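Local coordinates for tight junction protein ZO-3 (Homo sapiens, PDB 3KFV) that links tight junction membrane proteins such as claudins and occludin to the actin cytoskeleton as a MAGUK scaffold, represented by its SH3 and guanylate kinase-like domains, at residues F5-H10 and Y134-L139; T9-E14 and Q74-E79; P147-G152 and Y218-V223; F170-T175 and H200-V205. One frame throughout, in Å; residues are numbered along the deposited sequence.

How the contacts relate
Contacts 1 and 2 share Thr9 and His10, and both involve the antiparallel sheet of the SH3 part or the loop leaving it; their centres are about 15 Å apart, and Tyr134 CE1 comes within 3.9 Å of Phe11 CE2. Contacts 3 and 4 belong to the parallel sheet of the guanylate kinase-like domain, with centres about 9 Å apart. There strand 148-151 runs beside strand 200-203, Val148 N lying 2.8 Å from Ala201 O in a probable hydrogen bond. The two halves meet where Arg8 NH1 packs 3.7 Å from Tyr219 OH, although the centres of contacts 1 and 3 are about 23 Å apart. Contact 4 is remote from contact 1, with nearest atoms about 16 Å apart. The crystal holds the apo form.

Contact 1. Residues F5-H10 and Y134-L139; sequences FYIRTH and YERVVL
Arg8 and His10 both donate to Glu135, and this cluster is the buried end of the contact. Glu135 OE2 lies in the plane of the Arg8 guanidinium, 3.0 Å from Arg8 NE, with an N-H...O angle of 168°, in a salt bridge that meets the oxygen nearly along its C-O axis. His10 NE2 donates to Glu135 OE2 at 2.9 Å from above the carboxylate plane, on the opposite face from Arg8. An extended Glu135 chain, CG anti to the backbone N (chi1 -173°), carries the carboxylate between them, while His10 ND1 is hydrogen-bonded to Tyr215 OH. Beside the cluster, Arg8 N and Glu135 O pair at 2.7 Å, and the return bond runs from Glu135 N to Arg8 O. The other end is more open: Tyr6 is partly exposed, and exposed Arg136 lays a guanidinium face against Phe5, the two planes 29° apart. Arg136 NE forms a salt bridge with Glu299. Between the ends, Ile7 CG1 packs on Tyr134 CB at 3.8 Å. Strand 134-141 thus adds antiparallel to strand 5-9 of the SH3 sheet, after a long gap in sequence, as in the integrated SH3-guanylate kinase module of MAGUK proteins.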
# COMPACT_ATOMS: atom_id res chain seq x y z
N PHE A 5 19.65 9.66 -9.48
CA PHE A 5 18.49 8.89 -9.90
C PHE A 5 17.77 8.33 -8.68
O PHE A 5 18.16 8.59 -7.54
CB PHE A 5 18.94 7.74 -10.79
CG PHE A 5 20.16 7.03 -10.28
CD1 PHE A 5 21.40 7.26 -10.85
CD2 PHE A 5 20.07 6.16 -9.21
CE1 PHE A 5 22.52 6.61 -10.38
CE2 PHE A 5 21.19 5.51 -8.73
CZ PHE A 5 22.42 5.74 -9.31
N TYR A 6 16.73 7.55 -8.94
CA TYR A 6 15.98 6.91 -7.87
C TYR A 6 16.23 5.42 -7.91
O TYR A 6 16.34 4.82 -8.98
CB TYR A 6 14.48 7.20 -7.99
CG TYR A 6 14.14 8.67 -7.86
CD1 TYR A 6 14.07 9.29 -6.61
CD2 TYR A 6 13.88 9.44 -8.98
CE1 TYR A 6 13.75 10.63 -6.49
CE2 TYR A 6 13.56 10.79 -8.87
CZ TYR A 6 13.49 11.38 -7.63
OH TYR A 6 13.17 12.72 -7.54
N ILE A 7 16.31 4.81 -6.74
CA ILE A 7 16.63 3.39 -6.66
C ILE A 7 15.65 2.67 -5.74
O ILE A 7 15.21 3.22 -4.72
CB ILE A 7 18.09 3.19 -6.17
CG1 ILE A 7 18.77 2.08 -6.97
CG2 ILE A 7 18.12 2.90 -4.68
CD1 ILE A 7 19.09 2.47 -8.39
N ARG A 8 15.28 1.46 -6.13
CA ARG A 8 14.47 0.61 -5.26
C ARG A 8 15.32 -0.58 -4.78
O ARG A 8 16.02 -1.21 -5.57
CB ARG A 8 13.21 0.15 -5.97
CG ARG A 8 12.04 -0.08 -5.04
CD ARG A 8 10.73 -0.21 -5.79
NE ARG A 8 10.60 -1.45 -6.55
CZ ARG A 8 9.69 -2.39 -6.29
NH1 ARG A 8 8.84 -2.23 -5.30
NH2 ARG A 8 9.64 -3.49 -7.03
N THR A 9 15.26 -0.87 -3.48
CA THR A 9 16.12 -1.88 -2.89
C THR A 9 15.42 -3.24 -2.78
O THR A 9 14.27 -3.32 -2.35
CB THR A 9 16.61 -1.43 -1.49
OG1 THR A 9 15.49 -1.26 -0.62
CG2 THR A 9 17.35 -0.10 -1.58
N HIS A 10 16.11 -4.30 -3.17
CA HIS A 10 15.53 -5.64 -3.17
C HIS A 10 16.28 -6.63 -2.27
O HIS A 10 16.30 -7.84 -2.52
CB HIS A 10 15.40 -6.17 -4.60
CG HIS A 10 14.42 -5.39 -5.42
ND1 HIS A 10 13.07 -5.63 -5.39
CD2 HIS A 10 14.61 -4.37 -6.29
CE1 HIS A 10 12.46 -4.79 -6.20
NE2 HIS A 10 13.37 -4.01 -6.76
N TYR A 134 19.50 -3.66 -6.84
CA TYR A 134 19.10 -2.28 -7.05
C TYR A 134 18.31 -2.17 -8.34
O TYR A 134 18.74 -2.68 -9.39
CB TYR A 134 20.31 -1.35 -7.14
CG TYR A 134 20.91 -0.93 -5.82
CD1 TYR A 134 20.27 -1.22 -4.61
CD2 TYR A 134 22.10 -0.22 -5.77
CE1 TYR A 134 20.81 -0.82 -3.40
CE2 TYR A 134 22.65 0.17 -4.57
CZ TYR A 134 22.01 -0.13 -3.39
OH TYR A 134 22.57 0.28 -2.20
N GLU A 135 17.16 -1.51 -8.27
CA GLU A 135 16.32 -1.30 -9.43
C GLU A 135 16.11 0.18 -9.63
O GLU A 135 15.48 0.84 -8.80
CB GLU A 135 14.97 -1.99 -9.22
CG GLU A 135 14.06 -2.00 -10.43
CD GLU A 135 12.61 -2.26 -10.07
OE1 GLU A 135 11.78 -2.43 -11.00
OE2 GLU A 135 12.29 -2.27 -8.86
N ARG A 136 16.65 0.73 -10.71
CA ARG A 136 16.40 2.13 -11.02
C ARG A 136 14.92 2.33 -11.34
O ARG A 136 14.36 1.61 -12.17
CB ARG A 136 17.28 2.61 -12.17
CG ARG A 136 18.76 2.73 -11.81
CD ARG A 136 19.56 3.45 -12.89
NE ARG A 136 19.00 4.76 -13.21
CZ ARG A 136 19.65 5.73 -13.84
NH1 ARG A 136 20.91 5.55 -14.23
NH2 ARG A 136 19.05 6.89 -14.08
N VAL A 137 14.30 3.30 -10.67
CA VAL A 137 12.87 3.57 -10.87
C VAL A 137 12.62 5.04 -11.21
O VAL A 137 13.42 5.91 -10.87
CB VAL A 137 12.02 3.21 -9.61
CG1 VAL A 137 11.96 1.71 -9.40
CG2 VAL A 137 12.55 3.91 -8.38
N VAL A 138 11.51 5.30 -11.89
CA VAL A 138 11.08 6.67 -12.17
C VAL A 138 9.61 6.82 -11.78
O VAL A 138 8.92 5.83 -11.58
CB VAL A 138 11.26 7.05 -13.67
CG1 VAL A 138 12.73 7.27 -14.00
CG2 VAL A 138 10.64 5.99 -14.58
N LEU A 139 9.14 8.07 -11.68
CA LEU A 139 7.74 8.34 -11.36
C LEU A 139 6.88 8.55 -12.61
O LEU A 139 7.21 9.35 -13.48
CB LEU A 139 7.62 9.57 -10.46
CG LEU A 139 7.99 9.41 -8.98
CD1 LEU A 139 7.96 10.76 -8.29
CD2 LEU A 139 7.06 8.42 -8.28

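Contact 2. Residues T9-E14 and Q74-E79; sequences THFELE and QLASLE
The Phe11 ring turns one face to the backbone N of Ala76, while Leu75 CB approaches at a slant. Outside the two segments, the same ring meets that of Phe23 edge-to-face. With CG held between the backbone N and the carbonyl carbon (chi1 59°), the ring is directed at the helix. Its contacts divide between two successive helical residues: CE1 touches Leu75 CB at 3.8 Å, and CD2 approaches Ala76 CB at 4.0 Å. The other flat groups are the carboxylates of Glu12 and Glu79, with planes 50° apart. Residues 9-14 leave strand 5-9 and enter the segment that corresponds to the RT loop of SH3 domains; helix 69-82 follows the strand 60-66 and packs against this loop, a helical addition to the SH3 fold in this protein. One helical turn beyond Leu75, Glu79 supplies the polar part of the contact. Glu12 N donates to Glu79 OE1 at 2.9 Å and 158°, using the syn lone pair of that oxygen. CG of Glu79 stands anti to its backbone N, and the chain stays extended beyond it, which carries the carboxylate across to the loop. Glu12 OE1 and Glu79 OE2 are only 3.9 Å apart, but Arg25 NH1 forms salt bridges with both, probably offsetting the repulsion of like charges. Arg83 NH1 makes a further salt bridge with Glu79 OE2. Farther along the loop, Leu13 CD1 faces Leu75 CD1 at 4.4 Å, a looser apolar contact than that of the Phe11 ring.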
# COMPACT_ATOMS: atom_id res chain seq x y z
N THR A 9 15.26 -0.87 -3.48
CA THR A 9 16.12 -1.88 -2.89
C THR A 9 15.42 -3.24 -2.78
O THR A 9 14.27 -3.32 -2.35
CB THR A 9 16.61 -1.43 -1.49
OG1 THR A 9 15.49 -1.26 -0.62
CG2 THR A 9 17.35 -0.10 -1.58
N HIS A 10 16.11 -4.30 -3.17
CA HIS A 10 15.53 -5.64 -3.17
C HIS A 10 16.28 -6.63 -2.27
O HIS A 10 16.30 -7.84 -2.52
CB HIS A 10 15.40 -6.17 -4.60
CG HIS A 10 14.42 -5.39 -5.42
ND1 HIS A 10 13.07 -5.63 -5.39
CD2 HIS A 10 14.61 -4.37 -6.29
CE1 HIS A 10 12.46 -4.79 -6.20
NE2 HIS A 10 13.37 -4.01 -6.76
N PHE A 11 16.90 -6.10 -1.23
CA PHE A 11 17.47 -6.92 -0.19
C PHE A 11 17.45 -6.13 1.12
O PHE A 11 17.25 -4.92 1.11
CB PHE A 11 18.88 -7.39 -0.55
CG PHE A 11 19.85 -6.27 -0.79
CD1 PHE A 11 20.74 -5.88 0.21
CD2 PHE A 11 19.88 -5.59 -2.00
CE1 PHE A 11 21.64 -4.85 0.00
CE2 PHE A 11 20.77 -4.56 -2.21
CZ PHE A 11 21.65 -4.18 -1.21
N GLU A 12 17.65 -6.83 2.24
CA GLU A 12 17.61 -6.18 3.54
C GLU A 12 18.99 -5.69 3.98
O GLU A 12 20.01 -6.33 3.69
CB GLU A 12 17.01 -7.13 4.59
CG GLU A 12 15.50 -6.95 4.82
CD GLU A 12 14.65 -7.28 3.59
OE1 GLU A 12 15.01 -8.20 2.83
OE2 GLU A 12 13.60 -6.61 3.40
N LEU A 13 19.02 -4.55 4.65
CA LEU A 13 20.26 -4.01 5.20
C LEU A 13 19.99 -3.29 6.51
O LEU A 13 19.03 -2.51 6.61
CB LEU A 13 20.92 -3.06 4.20
CG LEU A 13 22.29 -2.52 4.62
CD1 LEU A 13 23.32 -3.63 4.57
CD2 LEU A 13 22.71 -1.35 3.74
N GLU A 14 20.83 -3.54 7.51
CA GLU A 14 20.69 -2.91 8.81
C GLU A 14 21.31 -1.52 8.80
O GLU A 14 22.28 -1.27 8.07
CB GLU A 14 21.35 -3.76 9.91
CG GLU A 14 20.58 -5.03 10.30
CD GLU A 14 19.17 -4.75 10.84
OE1 GLU A 14 18.36 -5.70 10.91
OE2 GLU A 14 18.87 -3.58 11.19
N GLN A 74 26.93 -7.76 -3.94
CA GLN A 74 27.58 -8.70 -3.04
C GLN A 74 26.75 -8.95 -1.79
O GLN A 74 26.57 -10.09 -1.36
CB GLN A 74 28.96 -8.18 -2.63
CG GLN A 74 30.08 -8.50 -3.61
CD GLN A 74 31.35 -7.72 -3.31
OE1 GLN A 74 31.31 -6.66 -2.69
NE2 GLN A 74 32.48 -8.25 -3.77
N LEU A 75 26.26 -7.87 -1.20
CA LEU A 75 25.41 -7.96 -0.02
C LEU A 75 24.15 -8.78 -0.29
O LEU A 75 23.61 -9.42 0.61
CB LEU A 75 25.04 -6.57 0.48
CG LEU A 75 26.22 -5.78 1.04
CD1 LEU A 75 25.93 -4.28 1.07
CD2 LEU A 75 26.58 -6.29 2.43
N ALA A 76 23.68 -8.76 -1.54
CA ALA A 76 22.50 -9.53 -1.91
C ALA A 76 22.82 -11.01 -2.12
O ALA A 76 22.12 -11.88 -1.61
CB ALA A 76 21.83 -8.95 -3.14
N SER A 77 23.88 -11.29 -2.88
CA SER A 77 24.34 -12.67 -3.05
C SER A 77 24.57 -13.30 -1.69
O SER A 77 24.20 -14.45 -1.45
CB SER A 77 25.65 -12.72 -3.84
OG SER A 77 25.40 -12.60 -5.23
N LEU A 78 25.18 -12.52 -0.80
CA LEU A 78 25.41 -12.95 0.57
C LEU A 78 24.11 -13.35 1.25
O LEU A 78 24.00 -14.45 1.78
CB LEU A 78 26.09 -11.84 1.37
CG LEU A 78 27.62 -11.82 1.36
CD1 LEU A 78 28.15 -10.77 2.33
CD2 LEU A 78 28.19 -13.20 1.69
N GLU A 79 23.13 -12.45 1.22
CA GLU A 79 21.86 -12.69 1.91
C GLU A 79 21.13 -13.89 1.32
O GLU A 79 20.33 -14.53 2.00
CB GLU A 79 20.96 -11.45 1.87
CG GLU A 79 19.68 -11.62 2.66
CD GLU A 79 18.58 -10.65 2.25
OE1 GLU A 79 18.82 -9.43 2.27
OE2 GLU A 79 17.47 -11.12 1.92

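Contact 3. Residues P147-G152 and Y218-V223; sequences PVVILG and YYPIVV
Val149 and Pro220 lie side by side and point the same way, with Val149 CG2 3.7 Å from Pro220 CB. On that face of the sheet Leu151 and Val222 cross at a slant, bringing Leu151 CD1 to 3.6 Å from Val222 CG1. Val149 CG2 is anti to its carbonyl carbon, the branch that meets the proline. Before the strands begin, Pro147 and Tyr218 stand roughly at right angles: Pro147 CG sits at the edge of the Tyr218 ring, in its plane, 3.9 Å from CD1. The face bearing Val148, Ile150, Ile221 and Val223 is met by helix 278-290 through Ile287 and Leu283, whereas Leu151 and Pro220 touch helix 207-215. Four backbone bonds knit the parallel pair. Ile221 N donates to Pro147 O at 2.8 Å, Val149 N to Ile221 O, Val223 N to Val149 O at 173°, and Leu151 N to Val223 O. Strand 148-151 is the central strand of the five-stranded parallel sheet that this domain has in common with P-loop NTPases such as guanylate kinase. Between the strands the polarity is that of the backbone alone, and aliphatic groups supply both faces, so the strand pair lies buried, held by backbone bonds and aliphatic contacts, with no charged side chain among the residues that meet.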
# COMPACT_ATOMS: atom_id res chain seq x y z
N PRO A 147 -5.60 -0.74 -7.84
CA PRO A 147 -6.48 -1.42 -6.88
C PRO A 147 -6.75 -0.50 -5.69
O PRO A 147 -5.92 0.34 -5.37
CB PRO A 147 -5.66 -2.64 -6.44
CG PRO A 147 -4.71 -2.87 -7.57
CD PRO A 147 -4.37 -1.51 -8.10
N VAL A 148 -7.91 -0.65 -5.06
CA VAL A 148 -8.25 0.20 -3.93
C VAL A 148 -8.51 -0.66 -2.71
O VAL A 148 -9.39 -1.52 -2.71
CB VAL A 148 -9.50 1.08 -4.23
CG1 VAL A 148 -9.85 1.94 -3.02
CG2 VAL A 148 -9.26 1.96 -5.45
N VAL A 149 -7.75 -0.42 -1.65
CA VAL A 149 -7.91 -1.17 -0.41
C VAL A 149 -8.67 -0.34 0.62
O VAL A 149 -8.23 0.74 1.01
CB VAL A 149 -6.54 -1.60 0.16
CG1 VAL A 149 -6.72 -2.20 1.54
CG2 VAL A 149 -5.86 -2.59 -0.77
N ILE A 150 -9.83 -0.84 1.05
CA ILE A 150 -10.60 -0.14 2.07
C ILE A 150 -10.40 -0.82 3.41
O ILE A 150 -10.78 -1.98 3.59
CB ILE A 150 -12.10 -0.11 1.73
CG1 ILE A 150 -12.34 0.32 0.27
CG2 ILE A 150 -12.86 0.80 2.72
CD1 ILE A 150 -12.28 1.80 0.04
N LEU A 151 -9.80 -0.09 4.35
CA LEU A 151 -9.56 -0.59 5.70
C LEU A 151 -10.41 0.19 6.67
O LEU A 151 -10.74 1.35 6.43
CB LEU A 151 -8.09 -0.43 6.07
CG LEU A 151 -7.08 -1.09 5.14
CD1 LEU A 151 -5.67 -0.79 5.61
CD2 LEU A 151 -7.32 -2.59 5.07
N GLY A 152 -10.78 -0.44 7.78
CA GLY A 152 -11.69 0.18 8.72
C GLY A 152 -13.00 -0.59 8.81
O GLY A 152 -13.19 -1.59 8.12
N TYR A 218 1.64 -2.63 -7.85
CA TYR A 218 0.24 -2.37 -8.12
C TYR A 218 -0.19 -1.17 -7.29
O TYR A 218 -1.20 -0.55 -7.58
CB TYR A 218 -0.59 -3.59 -7.75
CG TYR A 218 -0.72 -4.59 -8.87
CD1 TYR A 218 -1.96 -5.01 -9.32
CD2 TYR A 218 0.41 -5.10 -9.50
CE1 TYR A 218 -2.08 -5.91 -10.36
CE2 TYR A 218 0.30 -6.01 -10.54
CZ TYR A 218 -0.95 -6.41 -10.97
OH TYR A 218 -1.08 -7.31 -12.00
N TYR A 219 0.60 -0.87 -6.27
CA TYR A 219 0.41 0.29 -5.40
C TYR A 219 -1.04 0.68 -5.17
O TYR A 219 -1.51 1.68 -5.72
CB TYR A 219 1.19 1.50 -5.93
CG TYR A 219 2.68 1.33 -5.83
CD1 TYR A 219 3.32 1.22 -4.60
CD2 TYR A 219 3.46 1.27 -6.98
CE1 TYR A 219 4.68 1.06 -4.51
CE2 TYR A 219 4.83 1.10 -6.90
CZ TYR A 219 5.43 1.00 -5.66
OH TYR A 219 6.79 0.85 -5.60
N PRO A 220 -1.74 -0.10 -4.34
CA PRO A 220 -3.17 0.16 -4.11
C PRO A 220 -3.34 1.56 -3.57
O PRO A 220 -2.38 2.13 -3.03
CB PRO A 220 -3.54 -0.85 -3.01
CG PRO A 220 -2.40 -1.79 -2.90
CD PRO A 220 -1.19 -1.08 -3.39
N ILE A 221 -4.53 2.12 -3.71
CA ILE A 221 -4.91 3.28 -2.93
C ILE A 221 -5.46 2.71 -1.62
O ILE A 221 -6.41 1.94 -1.64
CB ILE A 221 -5.96 4.14 -3.65
CG1 ILE A 221 -5.38 4.68 -4.96
CG2 ILE A 221 -6.44 5.27 -2.75
CD1 ILE A 221 -6.42 5.33 -5.86
N VAL A 222 -4.85 3.07 -0.50
CA VAL A 222 -5.27 2.51 0.79
C VAL A 222 -5.98 3.54 1.66
O VAL A 222 -5.38 4.53 2.06
CB VAL A 222 -4.10 1.92 1.57
CG1 VAL A 222 -4.60 1.33 2.87
CG2 VAL A 222 -3.40 0.87 0.75
N VAL A 223 -7.25 3.28 1.95
CA VAL A 223 -8.06 4.24 2.70
C VAL A 223 -8.56 3.65 4.01
O VAL A 223 -9.21 2.62 4.02
CB VAL A 223 -9.27 4.71 1.87
CG1 VAL A 223 -10.22 5.54 2.72
CG2 VAL A 223 -8.79 5.49 0.65

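Contact 4. Residues F170-T175 and H200-V205; sequences FEIAET and HALLDV
Phe170 and His200 each set CG anti to the carbonyl carbon, beside the backbone N (chi1 -66° and -64°), and matching torsions on paired residues make the two side chains run alongside each other. The ring planes are 34° apart, and contact is made by the ring atom CE1 of Phe170, which lies 3.6 Å from His200 CD2, and by its neighbour CD1, which meets His200 CB. The imidazole is also held from elsewhere, since His200 ND1 bonds to Arg146 O. Next along this face Leu202 crosses Phe170 at a slant, its CD1 3.8 Å from Phe170 CB and its CD2 near the ring atom CD1. Strands 170-172 and 200-203 form one edge pair of the five-stranded parallel sheet, strand 170-172 being outermost, and helix 188-196 between them in sequence makes a beta-alpha-beta crossover of the guanylate kinase-like fold. That helix lies against the other face, where Ala201 touches its Val191 and Ile194, while helix 155-165 covers the Phe170 face, with Met159 and Leu162 meeting Leu202. Backbone bonds alternate across the pair: Glu171 N donates to His200 O at 3.2 Å, Leu202 N to Glu171 O at 3.0 Å, and Ala173 N to Leu202 O. Past the end of strand 170-172, Ala173 CB fits against Leu203 CD2 at 3.6 Å. Leu203 starts off pointing away from the partner strand, and only its branched end returns to it.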
# COMPACT_ATOMS: atom_id res chain seq x y z
N PHE A 170 -15.80 -0.23 -10.94
CA PHE A 170 -15.46 -0.95 -9.72
C PHE A 170 -15.96 -2.38 -9.78
O PHE A 170 -17.06 -2.65 -10.26
CB PHE A 170 -16.08 -0.26 -8.50
CG PHE A 170 -15.52 1.10 -8.22
CD1 PHE A 170 -14.32 1.24 -7.54
CD2 PHE A 170 -16.20 2.24 -8.61
CE1 PHE A 170 -13.80 2.50 -7.27
CE2 PHE A 170 -15.69 3.50 -8.34
CZ PHE A 170 -14.49 3.63 -7.66
N GLU A 171 -15.15 -3.29 -9.28
CA GLU A 171 -15.57 -4.66 -9.05
C GLU A 171 -14.89 -5.14 -7.78
O GLU A 171 -13.72 -4.86 -7.57
CB GLU A 171 -15.20 -5.57 -10.21
CG GLU A 171 -15.67 -7.00 -10.02
CD GLU A 171 -15.40 -7.90 -11.21
OE1 GLU A 171 -15.20 -9.12 -10.99
OE2 GLU A 171 -15.38 -7.40 -12.36
N ILE A 172 -15.63 -5.84 -6.93
CA ILE A 172 -15.04 -6.42 -5.74
C ILE A 172 -14.18 -7.62 -6.11
O ILE A 172 -14.63 -8.53 -6.81
CB ILE A 172 -16.11 -6.85 -4.73
CG1 ILE A 172 -16.77 -5.63 -4.11
CG2 ILE A 172 -15.49 -7.71 -3.64
CD1 ILE A 172 -17.90 -5.96 -3.18
N ALA A 173 -12.93 -7.62 -5.66
CA ALA A 173 -12.03 -8.75 -5.87
C ALA A 173 -12.50 -9.91 -5.00
O ALA A 173 -12.61 -9.78 -3.78
CB ALA A 173 -10.61 -8.36 -5.52
N GLU A 174 -12.76 -11.06 -5.62
CA GLU A 174 -13.29 -12.22 -4.89
C GLU A 174 -12.22 -13.01 -4.13
O GLU A 174 -11.28 -13.53 -4.73
CB GLU A 174 -14.04 -13.15 -5.85
N THR A 175 -12.37 -13.10 -2.80
CA THR A 175 -11.42 -13.84 -1.95
C THR A 175 -12.08 -15.01 -1.22
O THR A 175 -13.25 -14.96 -0.85
CB THR A 175 -10.73 -12.92 -0.92
OG1 THR A 175 -11.60 -12.68 0.19
CG2 THR A 175 -10.34 -11.59 -1.55
N HIS A 200 -11.31 -0.34 -11.11
CA HIS A 200 -10.63 -0.44 -9.83
C HIS A 200 -11.05 -1.73 -9.14
O HIS A 200 -12.24 -1.97 -8.94
CB HIS A 200 -11.01 0.72 -8.90
CG HIS A 200 -10.60 2.06 -9.41
ND1 HIS A 200 -9.28 2.45 -9.52
CD2 HIS A 200 -11.34 3.13 -9.80
CE1 HIS A 200 -9.23 3.69 -9.97
NE2 HIS A 200 -10.46 4.12 -10.15
N ALA A 201 -10.07 -2.56 -8.78
CA ALA A 201 -10.35 -3.74 -7.98
C ALA A 201 -10.43 -3.32 -6.52
O ALA A 201 -9.49 -2.76 -5.97
CB ALA A 201 -9.27 -4.78 -8.18
N LEU A 202 -11.58 -3.58 -5.90
CA LEU A 202 -11.79 -3.23 -4.50
C LEU A 202 -11.35 -4.38 -3.61
O LEU A 202 -11.78 -5.52 -3.82
CB LEU A 202 -13.26 -2.89 -4.25
CG LEU A 202 -13.80 -1.63 -4.92
CD1 LEU A 202 -15.31 -1.66 -5.01
CD2 LEU A 202 -13.33 -0.39 -4.19
N LEU A 203 -10.50 -4.08 -2.64
CA LEU A 203 -9.90 -5.11 -1.78
C LEU A 203 -10.16 -4.91 -0.30
O LEU A 203 -10.04 -3.80 0.23
CB LEU A 203 -8.39 -5.16 -1.99
CG LEU A 203 -7.87 -5.57 -3.36
CD1 LEU A 203 -6.45 -5.07 -3.54
CD2 LEU A 203 -7.92 -7.08 -3.48
N ASP A 204 -10.52 -6.00 0.38
CA ASP A 204 -10.62 -6.01 1.82
C ASP A 204 -9.58 -6.99 2.31
O ASP A 204 -9.82 -8.20 2.31
CB ASP A 204 -12.00 -6.49 2.27
CG ASP A 204 -12.21 -6.32 3.76
OD1 ASP A 204 -11.42 -5.57 4.38
OD2 ASP A 204 -13.16 -6.92 4.31
N VAL A 205 -8.42 -6.48 2.69
CA VAL A 205 -7.27 -7.34 2.95
C VAL A 205 -6.43 -6.90 4.14
O VAL A 205 -6.68 -5.86 4.75
CB VAL A 205 -6.36 -7.44 1.70
CG1 VAL A 205 -7.00 -8.33 0.64
CG2 VAL A 205 -6.05 -6.05 1.14